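Local coordinates for diphosphomevalonate decarboxylase, putative (Trypanosoma brucei, PDB 2HKE), which probably catalyses the ATP-dependent decarboxylation of (R)-5-diphosphomevalonate to isopentenyl diphosphate in the mevalonate pathway of sterol and isoprenoid synthesis, at residues A10-A15 with A110-S115; K18-R23 with F292-N297; I30-D35 with S167-T172; Q204-T209 with P260-A265; D250-C255 with D268-I273. The protein carries 1 engineered substitution. One frame throughout, in Å; residues are numbered along the deposited sequence.

Contact 1 (A10-A15 with A110-S115); sequences APINIA and AGMASS
I12 meets the 110-115 loop with two of its branches. CD1 reaches the methyl end of M112, with I12 CD1 3.8 Å from M112 CE, and the two side chains cross at about a right angle. The other branch turns to backbone: I12 CG2 lies 3.3 Å from A113 O, a carbon packed against a carbonyl rather than a polar bond. This split follows from chi1 of 59°, which wedges CG1 between the backbone N and the carbonyl carbon and leaves CG2 beside the N. A branched aliphatic residue suits the place because it can serve two neighbours at once. M112 answers with a flexible thioether chain, bent at chi2 and chi3, that folds its CE toward the isoleucine.

A113 O is also tied to the strand by a water, which donates to it at 3.0 Å and accepts from N13 N at 3.2 Å. With a glycine and several small residues, the loop leads directly into helix 114-130, which is consistent with the phosphate-binding loop of GHMP kinases, the superfamily to which this enzyme's fold belongs. A113 is the centre of an inverse gamma turn, closed by a weak bond from S114 N to M112 O. G111 takes a positive phi of 70°, easily adopted without a side chain. Further out, R149, S146 and S150 hold the N13 amide, while F106 packs on both I12 and M112.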
# COMPACT_ATOMS: atom_id res chain seq x y z
N ALA A 10 -4.74 1.47 11.16
CA ALA A 10 -4.79 0.77 9.88
C ALA A 10 -3.39 0.54 9.31
O ALA A 10 -2.50 1.40 9.43
CB ALA A 10 -5.66 1.53 8.89
N PRO A 11 -3.21 -0.58 8.59
CA PRO A 11 -1.93 -0.91 7.95
C PRO A 11 -1.82 -0.36 6.53
O PRO A 11 -2.84 -0.05 5.90
CB PRO A 11 -2.02 -2.41 7.85
CG PRO A 11 -3.46 -2.64 7.47
CD PRO A 11 -4.23 -1.60 8.30
N ILE A 12 -0.60 -0.32 5.98
CA ILE A 12 -0.49 -0.09 4.52
C ILE A 12 -0.80 -1.37 3.76
O ILE A 12 -0.91 -2.44 4.32
CB ILE A 12 0.91 0.47 4.13
CG1 ILE A 12 2.03 -0.46 4.55
CG2 ILE A 12 1.10 1.87 4.74
CD1 ILE A 12 3.37 -0.03 4.00
N ASN A 13 -0.86 -1.28 2.43
CA ASN A 13 -0.97 -2.44 1.60
C ASN A 13 -0.09 -2.22 0.38
O ASN A 13 0.37 -1.07 0.11
CB ASN A 13 -2.44 -2.68 1.17
CG ASN A 13 -2.98 -1.62 0.25
OD1 ASN A 13 -2.73 -1.65 -0.93
ND2 ASN A 13 -3.75 -0.67 0.79
N ILE A 14 0.22 -3.31 -0.30
CA ILE A 14 1.04 -3.24 -1.51
C ILE A 14 0.30 -3.87 -2.67
O ILE A 14 0.02 -5.06 -2.65
CB ILE A 14 2.47 -3.82 -1.34
CG1 ILE A 14 3.29 -3.69 -2.65
CG2 ILE A 14 2.43 -5.31 -0.87
CD1 ILE A 14 3.54 -2.20 -3.02
N ALA A 15 0.01 -3.06 -3.70
CA ALA A 15 -0.63 -3.57 -4.91
C ALA A 15 0.37 -4.38 -5.73
O ALA A 15 1.46 -3.88 -6.03
CB ALA A 15 -1.14 -2.47 -5.79
N ALA A 110 11.10 7.78 4.44
CA ALA A 110 11.16 6.44 3.88
C ALA A 110 10.19 6.30 2.67
O ALA A 110 10.32 5.39 1.83
CB ALA A 110 10.87 5.42 4.97
N GLY A 111 9.24 7.23 2.55
CA GLY A 111 8.33 7.25 1.40
C GLY A 111 7.33 6.10 1.39
O GLY A 111 6.88 5.69 0.33
N MET A 112 6.99 5.58 2.59
CA MET A 112 5.98 4.53 2.70
C MET A 112 4.61 5.13 2.37
O MET A 112 4.37 6.33 2.60
CB MET A 112 5.95 3.94 4.10
CG MET A 112 7.29 3.41 4.61
SD MET A 112 8.05 2.33 3.45
CE MET A 112 7.12 0.80 3.76
N ALA A 113 3.71 4.28 1.87
CA ALA A 113 2.41 4.73 1.35
C ALA A 113 1.46 4.95 2.50
O ALA A 113 0.40 4.30 2.59
CB ALA A 113 1.84 3.69 0.38
N SER A 114 1.84 5.87 3.40
CA SER A 114 1.12 6.03 4.64
C SER A 114 -0.19 6.80 4.46
O SER A 114 -1.02 6.85 5.36
CB SER A 114 2.03 6.67 5.70
OG SER A 114 2.46 7.96 5.30
N SER A 115 -0.39 7.40 3.29
CA SER A 115 -1.71 8.01 3.01
C SER A 115 -2.80 6.94 2.89
O SER A 115 -3.94 7.14 3.34
CB SER A 115 -1.65 8.86 1.73
OG SER A 115 -1.88 8.03 0.61
O HOH W 1 -0.23 1.66 1.21

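Contact 2 (K18-R23 with F292-N297); sequences KYWGKR and FDAGAN. With SO4 (sulfate ion), chain C.
K18 leaves its backbone with CG beside the N (chi1 -53°), turns at chi2 (-65°) and then runs straight, which carries NZ across to F292 and D293. Here the loop after strand 5-15 in the N-terminal domain meets the hairpin turn between strands 288-291 and 298-303 in the C-terminal domain. K18 NZ forms a salt bridge with D293 OD1 at 2.7 Å, meeting the oxygen on its anti side and out of the carboxylate plane. The same amine donates to F292 O at 3.0 Å from above the carbonyl plane; with T291 OG1 and A15 O, four oxygens surround NZ and share its three protons. A long lysine suits this gap. Beside it, W20 CZ3 packs 3.9 Å from A294 CB, while the indole NE1 is held by S206. Further along the 18-23 loop, K22 NZ donates to Y19 OH, and both bind a sulfate, probably from the crystallisation liquor: K22 NZ meets its O1 and Y19 OH its O4, each at 2.6 Å. T200, R77, S144 and G145 complete the pocket, which may mark a phosphate site. A water links the segments, accepting from Y19 N at 3.0 Å and donating to D293 OD1 at 2.9 Å.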
# COMPACT_ATOMS: atom_id res chain seq x y z
N LYS A 18 -1.55 -3.28 -10.36
CA LYS A 18 -1.51 -1.85 -10.07
C LYS A 18 -2.74 -0.99 -10.35
O LYS A 18 -3.37 -1.11 -11.39
CB LYS A 18 -0.34 -1.25 -10.80
CG LYS A 18 1.01 -1.96 -10.53
CD LYS A 18 1.41 -1.79 -9.08
CE LYS A 18 2.81 -2.30 -8.79
NZ LYS A 18 3.21 -2.10 -7.32
N TYR A 19 -3.01 -0.07 -9.42
CA TYR A 19 -3.91 1.04 -9.64
C TYR A 19 -3.08 2.18 -10.28
O TYR A 19 -2.15 2.66 -9.69
CB TYR A 19 -4.47 1.48 -8.29
CG TYR A 19 -5.08 2.88 -8.20
CD1 TYR A 19 -5.99 3.33 -9.15
CD2 TYR A 19 -4.78 3.72 -7.12
CE1 TYR A 19 -6.54 4.60 -9.05
CE2 TYR A 19 -5.35 4.97 -6.99
CZ TYR A 19 -6.19 5.42 -7.96
OH TYR A 19 -6.77 6.64 -7.81
N TRP A 20 -3.43 2.60 -11.50
CA TRP A 20 -2.78 3.71 -12.13
C TRP A 20 -3.72 4.24 -13.18
O TRP A 20 -3.76 3.75 -14.28
CB TRP A 20 -1.43 3.31 -12.73
CG TRP A 20 -0.55 4.48 -13.08
CD1 TRP A 20 -0.20 4.91 -14.32
CD2 TRP A 20 0.16 5.27 -12.16
NE1 TRP A 20 0.65 6.00 -14.23
CE2 TRP A 20 0.89 6.22 -12.90
CE3 TRP A 20 0.23 5.30 -10.76
CZ2 TRP A 20 1.67 7.19 -12.29
CZ3 TRP A 20 1.01 6.30 -10.16
CH2 TRP A 20 1.70 7.22 -10.94
N GLY A 21 -4.54 5.21 -12.77
CA GLY A 21 -5.51 5.86 -13.61
C GLY A 21 -6.93 5.86 -13.07
O GLY A 21 -7.47 4.80 -12.69
N LYS A 22 -7.55 7.04 -13.08
CA LYS A 22 -8.97 7.19 -12.85
C LYS A 22 -9.74 7.34 -14.17
O LYS A 22 -9.33 8.12 -15.05
CB LYS A 22 -9.24 8.39 -11.94
CG LYS A 22 -8.55 8.28 -10.57
CD LYS A 22 -8.65 9.58 -9.81
CE LYS A 22 -7.91 9.65 -8.47
NZ LYS A 22 -6.48 9.47 -8.61
N ARG A 23 -10.84 6.62 -14.28
CA ARG A 23 -11.67 6.67 -15.47
C ARG A 23 -12.53 7.93 -15.58
O ARG A 23 -12.65 8.74 -14.65
CB ARG A 23 -12.51 5.40 -15.57
CG ARG A 23 -13.60 5.25 -14.53
CD ARG A 23 -14.46 4.03 -14.83
NE ARG A 23 -15.66 3.91 -14.00
CZ ARG A 23 -15.77 3.15 -12.90
NH1 ARG A 23 -14.72 2.52 -12.41
NH2 ARG A 23 -16.92 3.09 -12.25
N PHE A 292 7.60 -2.36 -7.40
CA PHE A 292 7.70 -0.95 -7.09
C PHE A 292 6.34 -0.31 -7.30
O PHE A 292 5.64 -0.67 -8.23
CB PHE A 292 8.75 -0.26 -8.01
CG PHE A 292 10.14 -0.81 -7.84
CD1 PHE A 292 10.48 -2.01 -8.42
CD2 PHE A 292 11.09 -0.16 -7.05
CE1 PHE A 292 11.73 -2.55 -8.28
CE2 PHE A 292 12.33 -0.71 -6.88
CZ PHE A 292 12.66 -1.91 -7.47
N ASP A 293 6.01 0.66 -6.45
CA ASP A 293 4.71 1.36 -6.52
C ASP A 293 4.87 2.90 -6.58
O ASP A 293 4.57 3.62 -5.64
CB ASP A 293 3.86 0.94 -5.31
CG ASP A 293 2.34 0.81 -5.62
OD1 ASP A 293 1.95 0.20 -6.64
OD2 ASP A 293 1.53 1.38 -4.84
N ALA A 294 5.32 3.45 -7.68
CA ALA A 294 5.36 4.95 -7.77
C ALA A 294 6.36 5.56 -6.79
O ALA A 294 6.15 6.61 -6.18
CB ALA A 294 3.95 5.63 -7.61
N GLY A 295 7.47 4.86 -6.65
CA GLY A 295 8.52 5.27 -5.74
C GLY A 295 9.72 4.40 -6.01
O GLY A 295 9.66 3.53 -6.88
N ALA A 296 10.79 4.64 -5.28
CA ALA A 296 12.03 3.93 -5.48
C ALA A 296 12.10 2.66 -4.63
O ALA A 296 12.93 1.82 -4.89
CB ALA A 296 13.24 4.83 -5.12
N ASN A 297 11.29 2.56 -3.58
CA ASN A 297 11.40 1.43 -2.64
C ASN A 297 11.02 0.14 -3.35
O ASN A 297 10.09 0.13 -4.16
CB ASN A 297 10.47 1.58 -1.44
CG ASN A 297 10.75 2.79 -0.60
OD1 ASN A 297 11.86 3.29 -0.53
ND2 ASN A 297 9.71 3.26 0.10
S SO4 C . -5.34 8.81 -5.33
O1 SO4 C . -5.44 9.89 -6.29
O2 SO4 C . -4.12 8.07 -5.54
O3 SO4 C . -5.33 9.35 -3.97
O4 SO4 C . -6.47 7.89 -5.50
O HOH W 2 -0.83 0.70 -7.49

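Contact 3 (I30-D35 with S167-T172); sequences ILPTND and SDCVAT
C169 packs its side chain against L31 and P32. Its CB starts the contact, 3.8 Å from L31 CD2, the branch of the leucine that reaches across. One bond further, the sulfur touches the same methyl and comes closer still to the proline, with C169 SG 3.4 Å from P32 CD. I30 O is a third, more distant neighbour of the sulfur within the 30-35 loop. SG gets there because it stands opposite the backbone N, at chi1 -176°, so that the CB-SG bond is directed at the other segment. A small cysteine fits this buried spot beside the loop well, and a proline offers it a compact rigid surface. W158 lies against C169 as well as P32 and I30, and R141 bonds C169 O while its side chain packs on L31.

The 30-35 loop has its own bracing. T33 OG1 donates to N34 OD1 at 2.9 Å, though it also has G21 O as a partner. N34 ND2 donates to D35 O at 2.8 Å in a fairly straight bond of 158°, with the acceptor close to the amide plane, and bonds K18 O too. Together these help hold the N34 amide as the loop turns toward strand 36-40. The arrangement is plain packing in the N-terminal, ribosomal-protein-S5-like domain, where this loop lies against the antiparallel hairpin of strands 155-159 and 170-175.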
# COMPACT_ATOMS: atom_id res chain seq x y z
N ILE A 30 -13.10 9.02 -7.22
CA ILE A 30 -11.97 8.06 -7.14
C ILE A 30 -12.45 6.69 -7.68
O ILE A 30 -12.54 5.67 -6.98
CB ILE A 30 -11.36 7.98 -5.71
CG1 ILE A 30 -11.24 9.38 -5.04
CG2 ILE A 30 -10.00 7.23 -5.76
CD1 ILE A 30 -10.42 10.39 -5.84
N LEU A 31 -12.71 6.67 -8.99
CA LEU A 31 -13.17 5.49 -9.71
C LEU A 31 -12.07 5.13 -10.72
O LEU A 31 -11.67 5.97 -11.54
CB LEU A 31 -14.51 5.74 -10.44
CG LEU A 31 -15.55 6.48 -9.64
CD1 LEU A 31 -16.79 6.69 -10.51
CD2 LEU A 31 -15.88 5.69 -8.41
N PRO A 32 -11.51 3.92 -10.59
CA PRO A 32 -10.31 3.62 -11.34
C PRO A 32 -10.61 3.09 -12.75
O PRO A 32 -11.74 2.66 -13.01
CB PRO A 32 -9.65 2.59 -10.49
CG PRO A 32 -10.78 1.80 -9.92
CD PRO A 32 -11.89 2.82 -9.72
N THR A 33 -9.61 3.14 -13.63
CA THR A 33 -9.75 2.52 -14.97
C THR A 33 -9.75 1.00 -14.95
O THR A 33 -10.20 0.37 -15.91
CB THR A 33 -8.62 2.99 -15.91
OG1 THR A 33 -7.34 2.81 -15.27
CG2 THR A 33 -8.75 4.43 -16.21
N ASN A 34 -9.18 0.38 -13.91
CA ASN A 34 -9.07 -1.07 -13.86
C ASN A 34 -9.06 -1.53 -12.40
O ASN A 34 -8.83 -0.70 -11.48
CB ASN A 34 -7.79 -1.53 -14.57
CG ASN A 34 -6.55 -0.79 -14.07
OD1 ASN A 34 -6.20 0.26 -14.64
ND2 ASN A 34 -5.91 -1.29 -12.97
N ASP A 35 -9.28 -2.80 -12.21
CA ASP A 35 -9.18 -3.38 -10.88
C ASP A 35 -7.72 -3.34 -10.42
O ASP A 35 -6.78 -3.30 -11.21
CB ASP A 35 -9.57 -4.84 -10.90
CG ASP A 35 -11.06 -5.09 -11.13
OD1 ASP A 35 -11.94 -4.19 -11.17
OD2 ASP A 35 -11.34 -6.31 -11.28
N SER A 167 -21.19 3.38 -6.47
CA SER A 167 -21.83 2.49 -5.48
C SER A 167 -21.38 1.04 -5.57
O SER A 167 -21.63 0.27 -4.64
CB SER A 167 -23.36 2.59 -5.56
OG SER A 167 -23.77 2.14 -6.83
N ASP A 168 -20.71 0.65 -6.65
CA ASP A 168 -20.09 -0.66 -6.77
C ASP A 168 -18.55 -0.62 -6.88
O ASP A 168 -17.91 -1.60 -7.22
CB ASP A 168 -20.68 -1.43 -7.94
CG ASP A 168 -20.43 -0.78 -9.28
OD1 ASP A 168 -20.00 0.39 -9.33
OD2 ASP A 168 -20.69 -1.45 -10.31
N CYS A 169 -17.98 0.54 -6.61
CA CYS A 169 -16.53 0.70 -6.68
C CYS A 169 -15.96 0.51 -5.26
O CYS A 169 -15.98 1.42 -4.41
CB CYS A 169 -16.20 2.07 -7.26
SG CYS A 169 -14.48 2.39 -7.51
N VAL A 170 -15.49 -0.70 -4.98
CA VAL A 170 -15.26 -1.10 -3.61
C VAL A 170 -14.28 -2.25 -3.55
O VAL A 170 -14.16 -2.99 -4.51
CB VAL A 170 -16.61 -1.51 -2.97
CG1 VAL A 170 -17.12 -2.79 -3.65
CG2 VAL A 170 -16.50 -1.64 -1.40
N ALA A 171 -13.59 -2.40 -2.41
CA ALA A 171 -12.65 -3.48 -2.24
C ALA A 171 -13.38 -4.65 -1.62
O ALA A 171 -14.32 -4.44 -0.84
CB ALA A 171 -11.47 -3.11 -1.35
N THR A 172 -12.96 -5.85 -1.99
CA THR A 172 -13.45 -7.06 -1.34
C THR A 172 -12.28 -7.98 -1.01
O THR A 172 -11.24 -7.97 -1.68
CB THR A 172 -14.44 -7.80 -2.23
OG1 THR A 172 -13.84 -8.08 -3.49
CG2 THR A 172 -15.65 -6.97 -2.50

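Contact 4 (Q204-T209 with P260-A265); sequences QQSLKT and PKITYA
The backbones of Q205 and P260 stand well apart, with their CA atoms 8.1 Å from each other, and the CA atoms of S206 and I262 are 8.6 Å apart, so side chains must fill the interval. Residues 204-209 are the last turns of helix 199-209, whereas 260-265 is an irregular chain that begins with a cis peptide bond before P260. Q205 bends at chi2 and crosses the proline at about a right angle, bringing Q205 NE2 to 3.7 Å from P260 CD; its amide N-H is used by E259 O. S206 OG lies 3.9 Å from I262 CD1, the hydroxyl itself being bonded to T258. Serine is short enough to leave room for the isoleucine methyl. On its other branch, I262 CG2 sits 3.3 Å above one face of the Y264 ring, offset toward the rim. At the helix end, Q205 O accepts both T209 N at 2.9 Å and T209 OG1 at 2.8 Å, the hydroxyl coming from above the carbonyl plane. T209 OG1 is bonded to E259 N too. This is helix-to-loop packing in the GHMP C-terminal domain: the linker between helices 237-256 and 267-283 is fastened to the end of helix 199-209.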
# COMPACT_ATOMS: atom_id res chain seq x y z
N GLN A 204 -3.02 10.44 -14.17
CA GLN A 204 -3.88 10.99 -15.22
C GLN A 204 -3.02 11.45 -16.43
O GLN A 204 -3.45 11.35 -17.56
CB GLN A 204 -4.73 12.13 -14.69
CG GLN A 204 -5.72 11.68 -13.58
CD GLN A 204 -6.53 10.44 -13.99
OE1 GLN A 204 -6.15 9.31 -13.67
NE2 GLN A 204 -7.59 10.64 -14.76
N GLN A 205 -1.81 11.90 -16.18
CA GLN A 205 -0.93 12.25 -17.29
C GLN A 205 -0.60 11.00 -18.10
O GLN A 205 -0.60 11.01 -19.32
CB GLN A 205 0.31 12.96 -16.76
CG GLN A 205 1.08 13.75 -17.82
CD GLN A 205 0.31 14.95 -18.40
OE1 GLN A 205 -0.72 15.40 -17.86
NE2 GLN A 205 0.83 15.48 -19.53
N SER A 206 -0.36 9.88 -17.42
CA SER A 206 -0.18 8.59 -18.12
C SER A 206 -1.39 8.20 -18.92
O SER A 206 -1.29 7.76 -20.02
CB SER A 206 0.16 7.45 -17.13
OG SER A 206 1.38 7.68 -16.47
N LEU A 207 -2.58 8.36 -18.36
CA LEU A 207 -3.77 7.97 -19.04
C LEU A 207 -3.94 8.80 -20.28
O LEU A 207 -4.38 8.27 -21.28
CB LEU A 207 -4.99 8.12 -18.13
CG LEU A 207 -6.30 7.54 -18.59
CD1 LEU A 207 -6.25 6.04 -18.95
CD2 LEU A 207 -7.30 7.78 -17.40
N LYS A 208 -3.58 10.08 -20.20
CA LYS A 208 -3.68 11.01 -21.34
C LYS A 208 -2.64 10.73 -22.44
O LYS A 208 -2.95 10.93 -23.62
CB LYS A 208 -3.48 12.44 -20.84
CG LYS A 208 -3.83 13.56 -21.82
CD LYS A 208 -3.34 14.89 -21.29
CE LYS A 208 -3.79 16.08 -22.17
NZ LYS A 208 -3.38 17.39 -21.54
N THR A 209 -1.43 10.34 -22.07
CA THR A 209 -0.29 10.37 -22.98
C THR A 209 0.47 9.07 -23.23
O THR A 209 1.11 8.93 -24.29
CB THR A 209 0.72 11.45 -22.53
OG1 THR A 209 1.33 11.07 -21.29
CG2 THR A 209 -0.01 12.83 -22.38
N PRO A 260 5.01 14.72 -20.07
CA PRO A 260 6.45 14.52 -19.82
C PRO A 260 6.71 13.21 -19.07
O PRO A 260 5.83 12.72 -18.35
CB PRO A 260 6.81 15.67 -18.90
CG PRO A 260 5.71 16.61 -18.94
CD PRO A 260 4.49 15.89 -19.36
N LYS A 261 7.91 12.66 -19.27
CA LYS A 261 8.30 11.40 -18.65
C LYS A 261 8.21 11.52 -17.13
O LYS A 261 8.52 12.56 -16.53
CB LYS A 261 9.73 11.07 -19.04
CG LYS A 261 10.21 9.69 -18.76
CD LYS A 261 11.70 9.58 -19.20
CE LYS A 261 12.41 8.37 -18.57
NZ LYS A 261 13.82 8.12 -19.13
N ILE A 262 7.77 10.43 -16.52
CA ILE A 262 7.70 10.30 -15.07
C ILE A 262 8.71 9.25 -14.64
O ILE A 262 8.72 8.12 -15.20
CB ILE A 262 6.30 9.78 -14.61
CG1 ILE A 262 5.18 10.76 -14.97
CG2 ILE A 262 6.34 9.49 -13.08
CD1 ILE A 262 3.71 10.22 -14.74
N THR A 263 9.53 9.60 -13.66
CA THR A 263 10.56 8.70 -13.14
C THR A 263 10.51 8.66 -11.64
O THR A 263 10.81 9.66 -10.97
CB THR A 263 11.98 9.19 -13.52
OG1 THR A 263 12.02 9.40 -14.95
CG2 THR A 263 13.02 8.15 -13.10
N TYR A 264 10.14 7.51 -11.09
CA TYR A 264 10.20 7.34 -9.66
C TYR A 264 11.36 6.43 -9.25
O TYR A 264 11.75 6.42 -8.09
CB TYR A 264 8.88 6.74 -9.18
CG TYR A 264 7.69 7.62 -9.40
CD1 TYR A 264 7.65 8.91 -8.91
CD2 TYR A 264 6.57 7.13 -10.08
CE1 TYR A 264 6.49 9.72 -9.11
CE2 TYR A 264 5.45 7.92 -10.28
CZ TYR A 264 5.40 9.20 -9.76
OH TYR A 264 4.25 9.94 -9.98
N ALA A 265 11.82 5.59 -10.16
CA ALA A 265 12.90 4.62 -9.88
C ALA A 265 14.25 5.31 -9.95
O ALA A 265 14.43 6.26 -10.70
CB ALA A 265 12.84 3.54 -10.85

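Contact 5 (D250-C255 with D268-I273); sequences DLQEIC and DSYAMI
The amide of Q252 has an aromatic ring near each of its polar ends. Q252 OE1 comes at Y270 from an oblique direction, 4.4 Å from Y270 CE1, too distant for close stacking. At the other end, NE2 lies over a face of the F292 ring, above CG, and also packs near A265 CB. These are two successive helices of the C-terminal domain, 237-256 and 267-283, joined by a loop and packed as a helix pair through a few long side chains.

The spacing is wide, with Q252 CA and Y270 CA 10.4 Å apart. Glutamine suits it because its extended chain (chi2 170°) crosses nearly half of the gap, and Y270 and I273 supply the rest. The isoleucine comes from the opposite direction, its CG1 branch reaching toward Q252 while CG2 stays beside its own carbonyl carbon. Y270, one turn earlier, takes part through CE1. The long glutamine thus places a polar group against aliphatic and aromatic carbon.

F292 packs on Q252, S269 and I273, touching both helices, so the hairpin turn of 292-297 meets the pair as well. S269 OG is bonded to A296 O in the same turn, a short side chain tying helix 267-283 to it. Across the pair itself the tightest approach is to an aliphatic carbon: Q252 OE1 lies 3.5 Å from the methyl I273 CD1.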
# COMPACT_ATOMS: atom_id res chain seq x y z
N ASP A 250 5.63 -3.06 -15.99
CA ASP A 250 4.69 -2.32 -16.84
C ASP A 250 4.41 -0.91 -16.32
O ASP A 250 4.36 0.06 -17.11
CB ASP A 250 3.39 -3.08 -17.07
CG ASP A 250 3.50 -4.25 -18.07
OD1 ASP A 250 4.55 -4.46 -18.72
OD2 ASP A 250 2.46 -4.97 -18.23
N LEU A 251 4.25 -0.75 -15.01
CA LEU A 251 4.03 0.58 -14.46
C LEU A 251 5.25 1.47 -14.68
O LEU A 251 5.12 2.65 -15.04
CB LEU A 251 3.72 0.47 -12.98
CG LEU A 251 3.53 1.78 -12.22
CD1 LEU A 251 2.44 2.65 -12.90
CD2 LEU A 251 3.13 1.51 -10.75
N GLN A 252 6.45 0.90 -14.55
CA GLN A 252 7.64 1.70 -14.81
C GLN A 252 7.69 2.08 -16.32
O GLN A 252 8.07 3.21 -16.65
CB GLN A 252 8.93 1.00 -14.35
CG GLN A 252 9.07 1.04 -12.82
CD GLN A 252 10.17 0.19 -12.28
OE1 GLN A 252 10.64 -0.76 -12.96
NE2 GLN A 252 10.57 0.47 -11.05
N GLU A 253 7.28 1.19 -17.19
CA GLU A 253 7.29 1.48 -18.63
C GLU A 253 6.22 2.50 -18.97
O GLU A 253 6.44 3.39 -19.84
CB GLU A 253 7.15 0.22 -19.47
CG GLU A 253 7.47 0.49 -20.94
CD GLU A 253 7.24 -0.72 -21.87
OE1 GLU A 253 6.88 -1.81 -21.38
OE2 GLU A 253 7.40 -0.54 -23.12
N ILE A 254 5.06 2.38 -18.33
CA ILE A 254 4.01 3.39 -18.48
C ILE A 254 4.52 4.77 -18.10
O ILE A 254 4.33 5.73 -18.84
CB ILE A 254 2.76 3.03 -17.68
CG1 ILE A 254 2.05 1.86 -18.38
CG2 ILE A 254 1.81 4.23 -17.64
CD1 ILE A 254 1.08 1.09 -17.52
N CYS A 255 5.16 4.86 -16.95
CA CYS A 255 5.72 6.12 -16.50
C CYS A 255 6.76 6.65 -17.51
O CYS A 255 6.81 7.83 -17.79
CB CYS A 255 6.28 5.97 -15.11
SG CYS A 255 4.92 5.91 -13.87
N ASP A 268 19.43 2.47 -7.93
CA ASP A 268 19.33 1.45 -6.86
C ASP A 268 18.10 0.56 -7.09
O ASP A 268 18.21 -0.67 -6.98
CB ASP A 268 19.21 2.08 -5.49
CG ASP A 268 20.51 2.64 -4.98
OD1 ASP A 268 21.58 2.29 -5.46
OD2 ASP A 268 20.41 3.48 -4.07
N SER A 269 16.97 1.17 -7.42
CA SER A 269 15.77 0.41 -7.84
C SER A 269 16.09 -0.59 -8.94
O SER A 269 15.72 -1.77 -8.86
CB SER A 269 14.67 1.35 -8.33
OG SER A 269 14.37 2.30 -7.35
N TYR A 270 16.73 -0.10 -10.00
CA TYR A 270 17.05 -0.94 -11.15
C TYR A 270 18.06 -2.01 -10.80
O TYR A 270 17.95 -3.15 -11.30
CB TYR A 270 17.55 -0.12 -12.36
CG TYR A 270 16.56 0.90 -12.87
CD1 TYR A 270 15.27 0.53 -13.23
CD2 TYR A 270 16.92 2.25 -12.99
CE1 TYR A 270 14.36 1.47 -13.70
CE2 TYR A 270 16.00 3.20 -13.46
CZ TYR A 270 14.74 2.80 -13.83
OH TYR A 270 13.85 3.74 -14.30
N ALA A 271 19.00 -1.70 -9.92
CA ALA A 271 19.93 -2.73 -9.49
C ALA A 271 19.19 -3.83 -8.70
O ALA A 271 19.54 -4.99 -8.80
CB ALA A 271 20.99 -2.11 -8.62
N MET A 272 18.20 -3.44 -7.90
CA MET A 272 17.38 -4.43 -7.17
C MET A 272 16.65 -5.33 -8.12
O MET A 272 16.57 -6.54 -7.89
CB MET A 272 16.44 -3.74 -6.16
CG MET A 272 17.12 -3.38 -4.85
SD MET A 272 17.69 -4.74 -3.84
CE MET A 272 16.10 -5.46 -3.27
N ILE A 273 16.15 -4.78 -9.23
CA ILE A 273 15.47 -5.59 -10.21
C ILE A 273 16.48 -6.60 -10.78
O ILE A 273 16.20 -7.77 -10.83
CB ILE A 273 14.87 -4.73 -11.31
CG1 ILE A 273 13.70 -3.91 -10.79
CG2 ILE A 273 14.54 -5.60 -12.53
CD1 ILE A 273 13.20 -2.90 -11.79

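Contact 2 lies where the two domains meet, about 12 Å centre to centre from contact 1, 10 Å from contact 4 and 11 Å from contact 5, and touches all of them as well as contact 3. Along the chain, contacts 3, 4 and 5 are nested inside the long loop that contact 2 closes, while contact 1 crosses it. Contacts 1 and 3 belong to the N-terminal domain and reach its large sheet; contacts 4 and 5 belong to the helical part of the C-terminal domain, with centres 13 Å apart. At this domain junction, 292-297 bonds the probable nucleotide-binding loop 110-115, while 18-23 lines the sulfate site and meets the C-terminal helices.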